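Local coordinates for protein dipeptide Epimerase (Enterococcus faecalis V583, PDB 3JW7) that is a mandelate racemase/muconate lactonizing enzyme family member of the enolase superfamily that holds a magnesium ion in its barrel domain, at residues Thr55-Ala60 against Ala93-Ala98; Ile133-Asp138 against Asp156-Lys161; Leu186-Asn191 against Glu212-Pro217. One frame throughout, in Å; residues are numbered along the deposited sequence.

Contact 1 of 3, residues Thr55-Ala60 against Ala93-Ala98; sequences TGETLA and AFAPAA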
loop_
_atom_site.group_PDB
_atom_site.type_symbol
_atom_site.label_atom_id
_atom_site.label_comp_id
_atom_site.label_asym_id
_atom_site.label_seq_id
_atom_site.Cartn_x
_atom_site.Cartn_y
_atom_site.Cartn_z
ATOM N N THR A 55 -1.853 -12.068 0.387
ATOM C CA THR A 55 -0.587 -12.793 0.309
ATOM C C THR A 55 -0.601 -14.160 0.979
ATOM O O THR A 55 0.324 -14.948 0.788
ATOM C CB THR A 55 0.550 -11.996 0.979
ATOM O OG1 THR A 55 0.308 -11.925 2.389
ATOM C CG2 THR A 55 0.616 -10.586 0.420
ATOM N N GLY A 56 -1.628 -14.435 1.777
ATOM C CA GLY A 56 -1.685 -15.714 2.469
ATOM C C GLY A 56 -1.028 -15.654 3.840
ATOM O O GLY A 56 -1.136 -16.585 4.639
ATOM N N GLU A 57 -0.344 -14.552 4.126
ATOM C CA GLU A 57 0.314 -14.400 5.419
ATOM C C GLU A 57 -0.696 -14.195 6.541
ATOM O O GLU A 57 -1.752 -13.593 6.342
ATOM C CB GLU A 57 1.272 -13.214 5.389
ATOM C CG GLU A 57 2.525 -13.446 4.571
ATOM C CD GLU A 57 3.233 -12.146 4.272
ATOM O OE1 GLU A 57 2.657 -11.335 3.519
ATOM O OE2 GLU A 57 4.346 -11.932 4.793
ATOM N N THR A 58 -0.359 -14.704 7.722
ATOM C CA THR A 58 -1.222 -14.590 8.885
ATOM C C THR A 58 -0.422 -13.905 9.980
ATOM O O THR A 58 0.800 -13.810 9.891
ATOM C CB THR A 58 -1.657 -15.973 9.399
ATOM O OG1 THR A 58 -0.505 -16.703 9.833
ATOM C CG2 THR A 58 -2.368 -16.756 8.300
ATOM N N LEU A 59 -1.104 -13.430 11.015
ATOM C CA LEU A 59 -0.396 -12.768 12.096
ATOM C C LEU A 59 0.547 -13.736 12.814
ATOM O O LEU A 59 1.680 -13.381 13.126
ATOM C CB LEU A 59 -1.387 -12.158 13.092
ATOM C CG LEU A 59 -0.750 -11.377 14.246
ATOM C CD1 LEU A 59 0.141 -10.246 13.700
ATOM C CD2 LEU A 59 -1.854 -10.813 15.134
ATOM N N ALA A 60 0.090 -14.958 13.069
ATOM C CA ALA A 60 0.927 -15.941 13.760
ATOM C C ALA A 60 2.171 -16.294 12.945
ATOM O O ALA A 60 3.269 -16.408 13.491
ATOM C CB ALA A 60 0.121 -17.197 14.067
ATOM N N ALA A 93 11.806 -17.879 2.248
ATOM C CA ALA A 93 11.598 -17.751 0.812
ATOM C C ALA A 93 10.447 -16.807 0.471
ATOM O O ALA A 93 10.353 -16.330 -0.665
ATOM C CB ALA A 93 11.331 -19.120 0.202
ATOM N N PHE A 94 9.570 -16.547 1.439
ATOM C CA PHE A 94 8.428 -15.659 1.217
ATOM C C PHE A 94 7.764 -15.215 2.519
ATOM O O PHE A 94 7.136 -16.020 3.208
ATOM C CB PHE A 94 7.371 -16.348 0.337
ATOM C CG PHE A 94 6.179 -15.480 0.030
ATOM C CD1 PHE A 94 6.302 -14.384 -0.822
ATOM C CD2 PHE A 94 4.942 -15.743 0.608
ATOM C CE1 PHE A 94 5.202 -13.563 -1.093
ATOM C CE2 PHE A 94 3.836 -14.928 0.343
ATOM C CZ PHE A 94 3.970 -13.837 -0.509
ATOM N N ALA A 95 7.906 -13.931 2.849
ATOM C CA ALA A 95 7.300 -13.353 4.050
ATOM C C ALA A 95 7.438 -11.830 3.984
ATOM O O ALA A 95 8.062 -11.216 4.848
ATOM C CB ALA A 95 7.988 -13.887 5.317
ATOM N N PRO A 96 6.839 -11.202 2.959
ATOM C CA PRO A 96 6.931 -9.749 2.817
ATOM C C PRO A 96 6.479 -8.920 4.022
ATOM O O PRO A 96 7.062 -7.872 4.301
ATOM C CB PRO A 96 6.127 -9.469 1.536
ATOM C CG PRO A 96 5.145 -10.607 1.481
ATOM C CD PRO A 96 5.978 -11.787 1.916
ATOM N N ALA A 97 5.460 -9.376 4.747
ATOM C CA ALA A 97 5.004 -8.617 5.910
ATOM C C ALA A 97 6.101 -8.602 6.972
ATOM O O ALA A 97 6.404 -7.563 7.540
ATOM C CB ALA A 97 3.714 -9.225 6.487
ATOM N N ALA A 98 6.706 -9.761 7.226
ATOM C CA ALA A 98 7.759 -9.864 8.235
ATOM C C ALA A 98 9.020 -9.095 7.838
ATOM O O ALA A 98 9.663 -8.464 8.679
ATOM C CB ALA A 98 8.104 -11.334 8.482
HETATM O O HOH W 1 5.002 -12.725 7.129
#

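Contact 2 of 3, residues Ile133-Asp138 against Asp156-Lys161; sequences ITLGID and DTLKIK. With ILE (isoleucine), chain I; TYR (tyrosine), chain J.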
loop_
_atom_site.group_PDB
_atom_site.type_symbol
_atom_site.label_atom_id
_atom_site.label_comp_id
_atom_site.label_asym_id
_atom_site.label_seq_id
_atom_site.Cartn_x
_atom_site.Cartn_y
_atom_site.Cartn_z
ATOM N N ILE A 133 -9.192 8.080 -0.941
ATOM C CA ILE A 133 -9.826 7.381 0.162
ATOM C C ILE A 133 -10.660 6.331 -0.539
ATOM O O ILE A 133 -11.212 6.585 -1.612
ATOM C CB ILE A 133 -10.713 8.307 1.049
ATOM C CG1 ILE A 133 -11.214 7.514 2.267
ATOM C CG2 ILE A 133 -11.890 8.854 0.250
ATOM C CD1 ILE A 133 -11.787 8.372 3.396
ATOM N N THR A 134 -10.723 5.145 0.053
ATOM C CA THR A 134 -11.452 4.021 -0.515
ATOM C C THR A 134 -12.887 3.855 -0.039
ATOM O O THR A 134 -13.191 4.036 1.139
ATOM C CB THR A 134 -10.700 2.698 -0.221
ATOM O OG1 THR A 134 -9.378 2.777 -0.764
ATOM C CG2 THR A 134 -11.428 1.508 -0.845
ATOM N N LEU A 135 -13.758 3.502 -0.980
ATOM C CA LEU A 135 -15.166 3.253 -0.707
ATOM C C LEU A 135 -15.367 1.756 -0.881
ATOM O O LEU A 135 -15.222 1.230 -1.989
ATOM C CB LEU A 135 -16.059 4.000 -1.704
ATOM C CG LEU A 135 -15.958 5.529 -1.744
ATOM C CD1 LEU A 135 -16.911 6.075 -2.797
ATOM C CD2 LEU A 135 -16.287 6.104 -0.378
ATOM N N GLY A 136 -15.682 1.069 0.212
ATOM C CA GLY A 136 -15.901 -0.364 0.143
ATOM C C GLY A 136 -17.155 -0.733 -0.633
ATOM O O GLY A 136 -18.060 0.088 -0.813
ATOM N N ILE A 137 -17.211 -1.977 -1.092
ATOM C CA ILE A 137 -18.356 -2.459 -1.855
ATOM C C ILE A 137 -19.653 -2.363 -1.056
ATOM O O ILE A 137 -19.706 -2.743 0.116
ATOM C CB ILE A 137 -18.160 -3.934 -2.282
ATOM C CG1 ILE A 137 -16.938 -4.046 -3.204
ATOM C CG2 ILE A 137 -19.418 -4.453 -2.982
ATOM C CD1 ILE A 137 -16.644 -5.465 -3.698
ATOM N N ASP A 138 -20.695 -1.850 -1.700
ATOM C CA ASP A 138 -22.007 -1.730 -1.069
ATOM C C ASP A 138 -23.006 -1.354 -2.157
ATOM O O ASP A 138 -22.650 -1.268 -3.332
ATOM C CB ASP A 138 -21.988 -0.649 0.013
ATOM C CG ASP A 138 -23.012 -0.899 1.110
ATOM O OD1 ASP A 138 -24.132 -1.357 0.795
ATOM O OD2 ASP A 138 -22.696 -0.625 2.287
ATOM N N ASP A 156 -10.485 14.816 -3.205
ATOM C CA ASP A 156 -10.757 15.095 -4.611
ATOM C C ASP A 156 -10.550 13.844 -5.464
ATOM O O ASP A 156 -10.722 13.868 -6.682
ATOM C CB ASP A 156 -9.853 16.230 -5.114
ATOM C CG ASP A 156 -8.380 15.845 -5.147
ATOM O OD1 ASP A 156 -7.547 16.734 -5.427
ATOM O OD2 ASP A 156 -8.048 14.664 -4.902
ATOM N N THR A 157 -10.178 12.746 -4.811
ATOM C CA THR A 157 -9.957 11.487 -5.504
ATOM C C THR A 157 -10.520 10.346 -4.677
ATOM O O THR A 157 -10.144 10.171 -3.522
ATOM C CB THR A 157 -8.469 11.228 -5.720
ATOM O OG1 THR A 157 -7.887 12.341 -6.408
ATOM C CG2 THR A 157 -8.268 9.946 -6.526
ATOM N N LEU A 158 -11.420 9.578 -5.277
ATOM C CA LEU A 158 -12.043 8.452 -4.598
ATOM C C LEU A 158 -11.678 7.141 -5.287
ATOM O O LEU A 158 -11.717 7.045 -6.510
ATOM C CB LEU A 158 -13.565 8.613 -4.610
ATOM C CG LEU A 158 -14.111 9.943 -4.093
ATOM C CD1 LEU A 158 -15.625 9.961 -4.263
ATOM C CD2 LEU A 158 -13.719 10.143 -2.633
ATOM N N LYS A 159 -11.319 6.136 -4.493
ATOM C CA LYS A 159 -10.977 4.823 -5.026
ATOM C C LYS A 159 -12.212 3.955 -4.804
ATOM O O LYS A 159 -12.562 3.642 -3.669
ATOM C CB LYS A 159 -9.764 4.244 -4.287
ATOM C CG LYS A 159 -9.407 2.824 -4.698
ATOM C CD LYS A 159 -8.013 2.438 -4.216
ATOM C CE LYS A 159 -7.792 0.937 -4.315
ATOM N NZ LYS A 159 -6.366 0.545 -4.101
ATOM N N ILE A 160 -12.869 3.582 -5.896
ATOM C CA ILE A 160 -14.102 2.798 -5.842
ATOM C C ILE A 160 -13.906 1.291 -5.933
ATOM O O ILE A 160 -13.401 0.788 -6.931
ATOM C CB ILE A 160 -15.058 3.201 -6.993
ATOM C CG1 ILE A 160 -15.292 4.712 -6.972
ATOM C CG2 ILE A 160 -16.364 2.438 -6.874
ATOM C CD1 ILE A 160 -16.167 5.221 -8.121
ATOM N N LYS A 161 -14.322 0.573 -4.893
ATOM C CA LYS A 161 -14.216 -0.879 -4.902
ATOM C C LYS A 161 -15.427 -1.482 -5.615
ATOM O O LYS A 161 -16.574 -1.110 -5.349
ATOM C CB LYS A 161 -14.141 -1.431 -3.472
ATOM C CG LYS A 161 -12.844 -1.112 -2.732
ATOM C CD LYS A 161 -11.652 -1.824 -3.372
ATOM C CE LYS A 161 -10.360 -1.536 -2.605
ATOM N NZ LYS A 161 -9.201 -2.282 -3.207
HETATM N N ILE I . -7.041 1.307 0.236
HETATM C CA ILE I . -6.619 -0.008 0.800
HETATM C C ILE I . -6.785 -1.126 -0.221
HETATM O O ILE I . -7.696 -1.089 -1.054
HETATM C CB ILE I . -7.446 -0.395 2.054
HETATM C CG1 ILE I . -8.936 -0.288 1.737
HETATM C CG2 ILE I . -7.033 0.467 3.242
HETATM C CD1 ILE I . -9.849 -0.959 2.761
HETATM N N TYR J . -5.894 -2.112 -0.142
HETATM C CA TYR J . -5.903 -3.266 -1.033
HETATM C C TYR J . -5.877 -2.862 -2.507
HETATM O O TYR J . -5.216 -1.848 -2.826
HETATM C CB TYR J . -7.131 -4.138 -0.745
HETATM C CG TYR J . -7.175 -4.738 0.651
HETATM C CD1 TYR J . -8.366 -4.772 1.372
HETATM C CD2 TYR J . -6.043 -5.316 1.232
HETATM C CE1 TYR J . -8.439 -5.363 2.633
HETATM C CE2 TYR J . -6.106 -5.920 2.502
HETATM C CZ TYR J . -7.314 -5.937 3.191
HETATM O OH TYR J . -7.415 -6.541 4.427
HETATM O OXT TYR J . -6.499 -3.575 -3.323
#

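Contact 3 of 3, residues Leu186-Asn191 against Glu212-Pro217; sequences LRLDAN and ELVEQP. With MG (magnesium ion), chain L; TYR (tyrosine), chain J.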
loop_
_atom_site.group_PDB
_atom_site.type_symbol
_atom_site.label_atom_id
_atom_site.label_comp_id
_atom_site.label_asym_id
_atom_site.label_seq_id
_atom_site.Cartn_x
_atom_site.Cartn_y
_atom_site.Cartn_z
ATOM N N LEU A 186 -12.082 9.612 -10.143
ATOM C CA LEU A 186 -12.534 8.303 -9.701
ATOM C C LEU A 186 -11.678 7.192 -10.298
ATOM O O LEU A 186 -11.556 7.073 -11.517
ATOM C CB LEU A 186 -13.997 8.073 -10.101
ATOM C CG LEU A 186 -15.053 9.070 -9.607
ATOM C CD1 LEU A 186 -16.415 8.687 -10.183
ATOM C CD2 LEU A 186 -15.094 9.084 -8.087
ATOM N N ARG A 187 -11.063 6.397 -9.432
ATOM C CA ARG A 187 -10.266 5.271 -9.884
ATOM C C ARG A 187 -11.019 4.046 -9.373
ATOM O O ARG A 187 -11.612 4.085 -8.292
ATOM C CB ARG A 187 -8.835 5.344 -9.327
ATOM C CG ARG A 187 -8.717 5.515 -7.823
ATOM C CD ARG A 187 -7.260 5.736 -7.390
ATOM N NE ARG A 187 -6.634 6.875 -8.063
ATOM C CZ ARG A 187 -5.737 7.684 -7.500
ATOM N NH1 ARG A 187 -5.351 7.496 -6.246
ATOM N NH2 ARG A 187 -5.219 8.687 -8.194
ATOM N N LEU A 188 -11.033 2.983 -10.169
ATOM C CA LEU A 188 -11.753 1.758 -9.812
ATOM C C LEU A 188 -10.797 0.638 -9.455
ATOM O O LEU A 188 -9.674 0.603 -9.938
ATOM C CB LEU A 188 -12.614 1.280 -10.982
ATOM C CG LEU A 188 -13.492 2.303 -11.708
ATOM C CD1 LEU A 188 -14.303 1.572 -12.771
ATOM C CD2 LEU A 188 -14.418 3.014 -10.722
ATOM N N ASP A 189 -11.264 -0.288 -8.625
ATOM C CA ASP A 189 -10.453 -1.431 -8.225
ATOM C C ASP A 189 -11.377 -2.636 -8.130
ATOM O O ASP A 189 -12.233 -2.699 -7.251
ATOM C CB ASP A 189 -9.796 -1.171 -6.870
ATOM C CG ASP A 189 -8.771 -2.231 -6.506
ATOM O OD1 ASP A 189 -8.811 -3.332 -7.099
ATOM O OD2 ASP A 189 -7.937 -1.961 -5.616
ATOM N N ALA A 190 -11.191 -3.592 -9.035
ATOM C CA ALA A 190 -12.018 -4.792 -9.089
ATOM C C ALA A 190 -11.455 -5.963 -8.299
ATOM O O ALA A 190 -12.111 -6.991 -8.163
ATOM C CB ALA A 190 -12.221 -5.207 -10.542
ATOM N N ASN A 191 -10.242 -5.803 -7.780
ATOM C CA ASN A 191 -9.580 -6.854 -7.010
ATOM C C ASN A 191 -9.710 -8.252 -7.624
ATOM O O ASN A 191 -10.166 -9.201 -6.969
ATOM C CB ASN A 191 -10.075 -6.858 -5.554
ATOM C CG ASN A 191 -9.457 -5.737 -4.723
ATOM O OD1 ASN A 191 -10.147 -4.811 -4.292
ATOM N ND2 ASN A 191 -8.145 -5.812 -4.503
ATOM N N GLU A 212 -10.498 7.445 -14.083
ATOM C CA GLU A 212 -9.066 7.730 -14.109
ATOM C C GLU A 212 -8.241 6.495 -14.462
ATOM O O GLU A 212 -7.352 6.544 -15.318
ATOM C CB GLU A 212 -8.594 8.278 -12.763
ATOM C CG GLU A 212 -7.079 8.424 -12.690
ATOM C CD GLU A 212 -6.569 8.618 -11.280
ATOM O OE1 GLU A 212 -7.140 8.009 -10.353
ATOM O OE2 GLU A 212 -5.585 9.362 -11.105
ATOM N N LEU A 213 -8.536 5.384 -13.800
ATOM C CA LEU A 213 -7.813 4.150 -14.043
ATOM C C LEU A 213 -8.585 3.011 -13.411
ATOM O O LEU A 213 -9.524 3.240 -12.646
ATOM C CB LEU A 213 -6.407 4.233 -13.423
ATOM C CG LEU A 213 -6.284 4.391 -11.896
ATOM C CD1 LEU A 213 -6.487 3.047 -11.193
ATOM C CD2 LEU A 213 -4.899 4.939 -11.561
ATOM N N VAL A 214 -8.195 1.790 -13.756
ATOM C CA VAL A 214 -8.806 0.600 -13.197
ATOM C C VAL A 214 -7.692 -0.298 -12.682
ATOM O O VAL A 214 -6.751 -0.623 -13.411
ATOM C CB VAL A 214 -9.626 -0.182 -14.241
ATOM C CG1 VAL A 214 -10.244 -1.412 -13.590
ATOM C CG2 VAL A 214 -10.720 0.721 -14.830
ATOM N N GLU A 215 -7.813 -0.687 -11.418
ATOM C CA GLU A 215 -6.840 -1.547 -10.759
ATOM C C GLU A 215 -7.203 -3.026 -10.852
ATOM O O GLU A 215 -8.367 -3.396 -10.669
ATOM C CB GLU A 215 -6.758 -1.186 -9.278
ATOM C CG GLU A 215 -5.503 -0.479 -8.854
ATOM C CD GLU A 215 -5.475 -0.226 -7.358
ATOM O OE1 GLU A 215 -6.105 0.747 -6.904
ATOM O OE2 GLU A 215 -4.830 -1.013 -6.637
ATOM N N GLN A 216 -6.189 -3.848 -11.129
ATOM C CA GLN A 216 -6.288 -5.305 -11.206
ATOM C C GLN A 216 -7.679 -5.851 -11.533
ATOM O O GLN A 216 -8.331 -6.458 -10.686
ATOM C CB GLN A 216 -5.821 -5.898 -9.873
ATOM C CG GLN A 216 -5.488 -7.379 -9.901
ATOM C CD GLN A 216 -4.233 -7.673 -10.699
ATOM O OE1 GLN A 216 -3.229 -6.963 -10.589
ATOM N NE2 GLN A 216 -4.278 -8.726 -11.499
ATOM N N PRO A 217 -8.137 -5.665 -12.777
ATOM C CA PRO A 217 -9.463 -6.159 -13.162
ATOM C C PRO A 217 -9.605 -7.679 -13.213
ATOM O O PRO A 217 -10.700 -8.214 -12.993
ATOM C CB PRO A 217 -9.690 -5.499 -14.523
ATOM C CG PRO A 217 -8.311 -5.370 -15.077
ATOM C CD PRO A 217 -7.523 -4.894 -13.870
HETATM MG MG MG L . -5.765 -2.736 -5.382
HETATM N N TYR J . -5.894 -2.112 -0.142
HETATM C CA TYR J . -5.903 -3.266 -1.033
HETATM C C TYR J . -5.877 -2.862 -2.507
HETATM O O TYR J . -5.216 -1.848 -2.826
HETATM C CB TYR J . -7.131 -4.138 -0.745
HETATM C CG TYR J . -7.175 -4.738 0.651
HETATM C CD1 TYR J . -8.366 -4.772 1.372
HETATM C CD2 TYR J . -6.043 -5.316 1.232
HETATM C CE1 TYR J . -8.439 -5.363 2.633
HETATM C CE2 TYR J . -6.106 -5.920 2.502
HETATM C CZ TYR J . -7.314 -5.937 3.191
HETATM O OH TYR J . -7.415 -6.541 4.427
HETATM O OXT TYR J . -6.499 -3.575 -3.323
HETATM O O HOH W 2 -8.065 2.212 -7.992
HETATM O O HOH W 3 -6.362 -4.429 -7.017
#

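Contact 1 of 3, residues Thr55-Ala60 against Ala93-Ala98
Glu57 sets its CG opposite its own carbonyl carbon (chi1 -72°) and then runs on extended, which carries its carboxylate across to Pro96 and Ala97. Thr55 places OG1 between its backbone N and carbonyl carbon (chi1 67°), where the hydroxyl can reach the same carboxylate. The meeting place is the start of helix 96-114 in the N-terminal domain of this enolase-superfamily protein. Ala95 holds the N-cap position there. The turn 55-58 comes just before helix 59-72.

Glu57 OE2 accepts from Ala97 N at 2.8 Å through its syn lone pair, with an angle of 155° at the hydrogen. Pro96 N lies close by but has no hydrogen to give. The positive end of the helix would probably favour the charged carboxylate. A water also donates to Glu57 OE2 at 2.6 Å and takes a weak bond from Ala98 N.

The other oxygen faces Thr55. Glu57 OE1 uses its anti lone pair to take the hydroxyl of Thr55 OG1 at 2.7 Å. Thr55 OG1 in turn accepts from Glu57 N at 3.2 Å, an ST turn. One hydroxyl thus ties both the backbone and the side chain of Glu57.

Phe94 completes the contact, and Phe244 touches both it and Thr55. One face of the Phe94 ring carries Pro96 CD near its rim, while CE2 at the ring edge meets Thr55 O in plane at 3.5 Å.

Contact 2 of 3, residues Ile133-Asp138 against Asp156-Lys161
Thr134 and Lys159 lie side by side and point the same way, with Thr134 OG1 3.7 Å from Lys159 CD. Lys159 keeps CG opposite its backbone N (chi1 175°) and stays extended to its tip. Its NZ thereby gives a hydrogen bond to the O of the bound tyrosine at 2.9 Å. Glu215 and Asp318 form salt bridges with the same NZ.

Lys161 comes in at a slant to Thr134. Its chain bends at chi2 (-67°), and CG packs 3.5 Å from the methyl CG2 of Thr134. Beyond the bend the chain is straight, and Lys161 NZ donates to the O of the bound isoleucine at 2.9 Å. Asp189 and Asn191 hold this NZ from the protein side. The isoleucine and tyrosine are joined by a peptide bond; Thr134 OG1 takes a bond from the isoleucine N, at the amino end, at 2.9 Å.

These side chains stand on one face of two neighbouring parallel strands, the first and second of the TIM-like barrel. Helix 140-152 joins them in a beta-alpha-beta unit. Lys159 N to Ile133 O, Leu135 N to Lys159 O and Lys161 N to Leu135 O are the firm backbone bonds.

The opposite face is apolar and looks toward the helices. Ile133 and Leu158 lie side by side there, with Ile133 CG2 3.6 Å from Leu158 CD2. Leu158 also touches Ala147 of helix 140-152, and Leu135 and Ile160 both rest on Ile176 of helix 166-180. Past the strand end, Ile137 CG1 lies 3.8 Å from Lys161 CB.

Contact 3 of 3, residues Leu186-Asn191 against Glu212-Pro217
Arg187 and Glu212 form the salt bridge of this contact. The two side chains run alongside each other, and the guanidinium grips the carboxylate side-on with NE and NH2. Their planes are only 17° apart. Arg187 NE reaches Glu212 OE1 at 2.6 Å. Arg187 NH2 donates to both oxygens, each time meeting a syn lone pair, and its bond to Glu212 OE2 is 3.0 Å long. A bend at chi3 (56°) brings the Arg187 guanidinium over to the carboxylate. Asp132 holds the remaining nitrogen, NH1, and Arg316 also bridges to Glu212.

The backbones pair as parallel strands, the third and fourth of the barrel, within the beta-alpha-beta unit that includes helix 196-205. Glu215 N to Leu188 O is 2.7 Å, and Leu188 N binds Leu213 O. Ala190 N to Glu215 O carries the pairing past the end of strand 185-189.

Apolar packing is modest. Leu213 CG sits 3.7 Å from Arg187 CB, while Leu188 and Val214 meet on the face turned to the helices.

Metal bonds dominate the C-terminal ends of the strands. Asp189 OD2 and Glu215 OE2 each bind the magnesium ion at 2.3 Å. Asp240, the OXT of the bound tyrosine and a water also bind it. An Asx turn, Asn191 N to Asp189 OD1, fixes the other oxygen of Asp189. Asn191 ND2 gives a hydrogen bond to the tyrosine OXT at 3.0 Å, while its OD1 takes a hydrogen bond from Lys161 NZ.

Asp189 OD2 and Glu215 OE2 stand 3.4 Å apart because both bind the same magnesium ion, not through a hydrogen bond. The shared magnesium probably offsets their repulsion, as would Lys161 beside Asp189 and Lys159 beside Glu215.

Contacts 2 and 3 are successive parts of one barrel wall. Strands 157-161 and 185-189 are neighbours, so the four strands of these contacts stand in a row. The centres of contacts 2 and 3 are 10 Å apart. Lys161 NZ of contact 2 meets Asp189 OD2 of contact 3 at 2.7 Å, a salt bridge that joins the ligand-binding lysine to the magnesium site. Both contacts touch the bound tyrosine. Contact 1 belongs to the N-terminal domain and touches neither. Its nearest atoms are about 10 Å from contact 3 and about 13 Å from contact 2. The side chain of Thr55 lies about 8 Å from the tyrosine and about 12 Å from the magnesium ion.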